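Local coordinates for conserved exported protein (Bacteroides fragilis, PDB 3CLW) that is of unknown function but probably hydrolyses O-glycosidic bonds as a glycoside hydrolase with a TIM-barrel domain, at residues Ser131-Tyr134 with Phe135-Arg138; Ala31-Gly34 with Lys35-Gln39. All coordinates share one frame; numbering follows the deposited sequence.

Contact 1. Residues Ser131-Tyr134 with Phe135-Arg138; sequences SAPY and FMTR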
loop_
_atom_site.group_PDB
_atom_site.type_symbol
_atom_site.label_atom_id
_atom_site.label_comp_id
_atom_site.label_asym_id
_atom_site.label_seq_id
_atom_site.Cartn_x
_atom_site.Cartn_y
_atom_site.Cartn_z
ATOM N N SER A 131 -7.730 -0.054 15.663
ATOM C CA SER A 131 -8.198 -0.496 16.964
ATOM C C SER A 131 -9.656 -0.849 16.801
ATOM O O SER A 131 -10.328 -0.367 15.859
ATOM C CB SER A 131 -8.010 0.619 18.030
ATOM O OG SER A 131 -8.800 0.415 19.201
ATOM N N ALA A 132 -10.134 -1.702 17.705
ATOM C CA ALA A 132 -11.553 -1.953 17.876
ATOM C C ALA A 132 -12.115 -0.722 18.549
ATOM O O ALA A 132 -11.366 0.030 19.158
ATOM C CB ALA A 132 -11.774 -3.226 18.726
ATOM N N PRO A 133 -13.431 -0.491 18.420
ATOM C CA PRO A 133 -14.051 0.684 19.051
ATOM C C PRO A 133 -13.661 0.803 20.523
ATOM O O PRO A 133 -13.560 -0.217 21.199
ATOM C CB PRO A 133 -15.558 0.446 18.856
ATOM C CG PRO A 133 -15.627 -0.364 17.604
ATOM C CD PRO A 133 -14.409 -1.274 17.636
ATOM N N TYR A 134 -13.402 2.031 20.999
ATOM C CA TYR A 134 -12.861 2.189 22.349
ATOM C C TYR A 134 -13.612 1.381 23.429
ATOM O O TYR A 134 -12.996 0.815 24.320
ATOM C CB TYR A 134 -12.723 3.663 22.747
ATOM C CG TYR A 134 -13.992 4.430 22.801
ATOM C CD1 TYR A 134 -14.567 4.971 21.627
ATOM C CD2 TYR A 134 -14.635 4.656 24.005
ATOM C CE1 TYR A 134 -15.735 5.695 21.666
ATOM C CE2 TYR A 134 -15.835 5.370 24.041
ATOM C CZ TYR A 134 -16.367 5.889 22.885
ATOM O OH TYR A 134 -17.551 6.633 22.928
ATOM N N PHE A 135 -14.929 1.351 23.335
ATOM C CA PHE A 135 -15.785 0.734 24.329
ATOM C C PHE A 135 -15.774 -0.803 24.327
ATOM O O PHE A 135 -16.391 -1.418 25.198
ATOM C CB PHE A 135 -17.230 1.264 24.192
ATOM C CG PHE A 135 -17.745 1.298 22.767
ATOM C CD1 PHE A 135 -17.633 2.460 21.998
ATOM C CD2 PHE A 135 -18.343 0.161 22.192
ATOM C CE1 PHE A 135 -18.104 2.501 20.706
ATOM C CE2 PHE A 135 -18.812 0.200 20.894
ATOM C CZ PHE A 135 -18.684 1.369 20.152
ATOM N N MET A 136 -15.090 -1.415 23.359
ATOM C CA MET A 136 -14.965 -2.868 23.245
ATOM C C MET A 136 -13.610 -3.295 23.779
ATOM O O MET A 136 -13.324 -4.473 23.843
ATOM C CB MET A 136 -14.986 -3.314 21.762
ATOM C CG MET A 136 -16.348 -3.268 21.062
ATOM S SD MET A 136 -16.427 -4.251 19.534
ATOM C CE MET A 136 -17.920 -3.544 19.007
ATOM N N THR A 137 -12.740 -2.336 24.067
ATOM C CA THR A 137 -11.339 -2.672 24.340
ATOM C C THR A 137 -11.143 -3.008 25.818
ATOM O O THR A 137 -12.049 -2.784 26.621
ATOM C CB THR A 137 -10.418 -1.519 23.955
ATOM O OG1 THR A 137 -10.739 -0.382 24.760
ATOM C CG2 THR A 137 -10.576 -1.169 22.467
ATOM N N ARG A 138 -9.994 -3.608 26.149
ATOM C CA ARG A 138 -9.637 -3.889 27.542
ATOM C C ARG A 138 -9.284 -2.594 28.316
ATOM O O ARG A 138 -9.601 -2.476 29.494
ATOM C CB ARG A 138 -8.526 -4.956 27.632
ATOM C CG ARG A 138 -9.046 -6.391 27.317
ATOM C CD ARG A 138 -8.027 -7.507 27.487
ATOM N NE ARG A 138 -6.848 -7.357 26.621
ATOM C CZ ARG A 138 -5.659 -6.897 27.029
ATOM N NH1 ARG A 138 -5.473 -6.547 28.289
ATOM N NH2 ARG A 138 -4.639 -6.800 26.181
#

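Contact 2. Residues Ala31-Gly34 with Lys35-Gln39; sequences AFIG and KNWPQ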
loop_
_atom_site.group_PDB
_atom_site.type_symbol
_atom_site.label_atom_id
_atom_site.label_comp_id
_atom_site.label_asym_id
_atom_site.label_seq_id
_atom_site.Cartn_x
_atom_site.Cartn_y
_atom_site.Cartn_z
ATOM N N ALA A 31 -9.605 12.964 6.337
ATOM C CA ALA A 31 -10.787 13.430 7.076
ATOM C C ALA A 31 -10.842 14.974 7.063
ATOM O O ALA A 31 -11.923 15.558 6.946
ATOM C CB ALA A 31 -10.783 12.893 8.515
ATOM N N PHE A 32 -9.684 15.624 7.170
ATOM C CA PHE A 32 -9.656 17.091 7.206
ATOM C C PHE A 32 -9.783 17.673 5.814
ATOM O O PHE A 32 -10.586 18.546 5.596
ATOM C CB PHE A 32 -8.405 17.615 7.918
ATOM C CG PHE A 32 -8.391 17.286 9.369
ATOM C CD1 PHE A 32 -9.091 18.089 10.276
ATOM C CD2 PHE A 32 -7.736 16.130 9.841
ATOM C CE1 PHE A 32 -9.109 17.775 11.639
ATOM C CE2 PHE A 32 -7.738 15.829 11.197
ATOM C CZ PHE A 32 -8.428 16.648 12.095
ATOM N N ILE A 33 -9.020 17.129 4.872
ATOM C CA ILE A 33 -9.026 17.611 3.521
ATOM C C ILE A 33 -10.396 17.450 2.871
ATOM O O ILE A 33 -10.884 18.368 2.208
ATOM C CB ILE A 33 -7.949 16.914 2.685
ATOM C CG1 ILE A 33 -6.562 17.322 3.161
ATOM C CG2 ILE A 33 -8.130 17.235 1.173
ATOM C CD1 ILE A 33 -5.430 16.544 2.494
ATOM N N GLY A 34 -11.004 16.277 3.037
ATOM C CA GLY A 34 -12.270 16.015 2.412
ATOM C C GLY A 34 -13.408 16.833 2.975
ATOM O O GLY A 34 -14.422 17.040 2.309
ATOM N N LYS A 35 -13.249 17.282 4.212
ATOM C CA LYS A 35 -14.298 18.036 4.876
ATOM C C LYS A 35 -14.107 19.547 4.783
ATOM O O LYS A 35 -15.072 20.264 4.608
ATOM C CB LYS A 35 -14.426 17.641 6.340
ATOM C CG LYS A 35 -15.685 18.189 6.992
ATOM C CD LYS A 35 -15.739 17.841 8.491
ATOM C CE LYS A 35 -17.177 18.045 9.030
ATOM N NZ LYS A 35 -17.125 18.380 10.492
ATOM N N ASN A 36 -12.861 19.995 4.855
ATOM C CA ASN A 36 -12.537 21.404 5.021
ATOM C C ASN A 36 -11.841 22.108 3.879
ATOM O O ASN A 36 -12.000 23.344 3.743
ATOM C CB ASN A 36 -11.626 21.602 6.227
ATOM C CG ASN A 36 -12.270 21.197 7.516
ATOM O OD1 ASN A 36 -13.501 21.188 7.636
ATOM N ND2 ASN A 36 -11.441 20.915 8.523
ATOM N N TRP A 37 -11.006 21.387 3.116
ATOM C CA TRP A 37 -10.198 22.075 2.117
ATOM C C TRP A 37 -11.083 22.659 1.005
ATOM O O TRP A 37 -12.195 22.167 0.786
ATOM C CB TRP A 37 -9.130 21.143 1.548
ATOM C CG TRP A 37 -7.907 21.092 2.417
ATOM C CD1 TRP A 37 -7.865 21.001 3.795
ATOM C CD2 TRP A 37 -6.554 21.114 1.974
ATOM N NE1 TRP A 37 -6.568 20.959 4.220
ATOM C CE2 TRP A 37 -5.739 21.021 3.124
ATOM C CE3 TRP A 37 -5.945 21.189 0.707
ATOM C CZ2 TRP A 37 -4.339 21.024 3.056
ATOM C CZ3 TRP A 37 -4.569 21.205 0.639
ATOM C CH2 TRP A 37 -3.778 21.106 1.813
ATOM N N PRO A 38 -10.605 23.722 0.319
ATOM C CA PRO A 38 -11.266 24.267 -0.866
ATOM C C PRO A 38 -11.537 23.191 -1.929
ATOM O O PRO A 38 -10.681 22.354 -2.198
ATOM C CB PRO A 38 -10.242 25.280 -1.399
ATOM C CG PRO A 38 -9.524 25.718 -0.200
ATOM C CD PRO A 38 -9.404 24.490 0.674
ATOM N N GLN A 39 -12.715 23.252 -2.530
ATOM C CA GLN A 39 -13.195 22.299 -3.520
ATOM C C GLN A 39 -12.149 21.999 -4.574
ATOM O O GLN A 39 -11.863 20.824 -4.867
ATOM C CB GLN A 39 -14.469 22.841 -4.189
ATOM C CG GLN A 39 -15.248 21.844 -5.038
ATOM C CD GLN A 39 -15.955 20.776 -4.215
ATOM O OE1 GLN A 39 -16.363 21.021 -3.077
ATOM N NE2 GLN A 39 -16.104 19.578 -4.790
#

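Contact 1. Residues Ser131-Tyr134 with Phe135-Arg138
Pro133 and Phe135 meet on a short 3-10 turn in the loop that follows strand 125-128 of the TIM-barrel domain. The turn is pinned by the amide N of Met136, which reaches Pro133 O at 2.9 Å, and by the amide N of Thr137, which goes to Tyr134 O; both are i to i+3 bonds. Phe135 is worth following outward. Its CB leans on the carbonyl carbon of Tyr134, and its CG stands between its own backbone N and carbonyl carbon (chi1 46°), which turns the ring back along the chain, its edge to Tyr134 and one face to Pro133. CD1 comes over the centre of the Tyr134 ring, an edge-to-face pair with planes at 80° and centroids 5.1 Å apart. CE1 still touches Tyr134 CE1, but it also comes within reach of Pro133 CB. At the far end CZ lies 3.5 Å from Pro133 CB, which sits over one face of the Phe135 ring in a CH-pi contact, nearer the rim than the middle. Farther round the proline ring, at CD, Met136 runs alongside, extended beyond CG, with SD near Pro133 CD; Phe160 of helix 157-173 packs against both side chains. Ser131 OG donates to the carbonyl of the next residue, Ala132 O, in the carbonyl plane and on a lone pair. Thr137 CG2 fits against Ala132 O and Pro133 O, while the hydroxyl turns to the backbone carbonyl of Tyr134 and also pairs with Ser141 N. Tyr134 O is thus gripped twice by one residue: by Thr137 N from above the carbonyl plane, and by Thr137 OG1 at 2.6 Å, tilted only 20° from that plane.

Contact 2. Residues Ala31-Gly34 with Lys35-Gln39
Ile33 sets its CG1 methylene over the indole of Trp37, four residues on. CG1 stands 3.7 Å from the centroid of the five-membered ring of Trp37, only 8° off the ring normal, so this is a CH-pi contact made squarely over the five-membered ring. Two torsions bring it about. In Ile33, CG1 is anti to the carbonyl carbon (chi1 -68°), which places that branch over the indole and leaves CG2 beside Trp37 CB and CG. In Trp37, CG is likewise anti to its carbonyl carbon (chi1 -84°), and the ring swings back beneath the isoleucine, its CD1 3.6 Å from Ile33 CA. The indole N-H is used elsewhere, by Leu381 O, which ties the ring's polar edge to another part of the chain, while Leu370 of strand 368-371 touches both Ile33 and Trp37.

The pair sits at the C-terminal end of helix 30-36, where Trp37 is the first residue to leave helical backbone angles. Its amide N still bonds Ile33 O at 3.2 Å, from above the carbonyl plane, and Asn36 N reaches Phe32 O at 2.8 Å, nearly in line with the C=O. Lys35 N is held more loosely, with weak bonds to both Ala31 O and Phe32 O.

Phe32 and Asn36 run alongside each other in the same direction, with the ring and amide planes well inclined to each other. Asn36 ND2 comes to the edge of the phenyl ring, 4.1 Å from Phe32 CD1, but its hydrogen bond goes to Gln382 O. The Phe32 ring also pairs edge-to-face with Trp89. Lys35 takes another course: its extended chain leads away from the helix, while CB stays against Ala31 O at 3.3 Å.

Overall arrangement
From the N terminus, the chain leaves strand 6-25 and enters helix 30-36, where contact 2 closes the last turn just before helix 39-50 begins. It then passes through strand 68-71 and helix 108-119 to strand 125-128, and contact 1 folds up the start of the loop leading to helix 157-173. The two are in series, neither nested nor crossed, and do not touch: their centres are 28 Å apart and their nearest atoms about 15 Å. Contact 2 ties the helix end to helix 108-119, to strand 368-371 and to residues Leu381 and Gln382, whereas contact 1 joins its loop to helix 157-173 and, by a backbone bond, to Ala74.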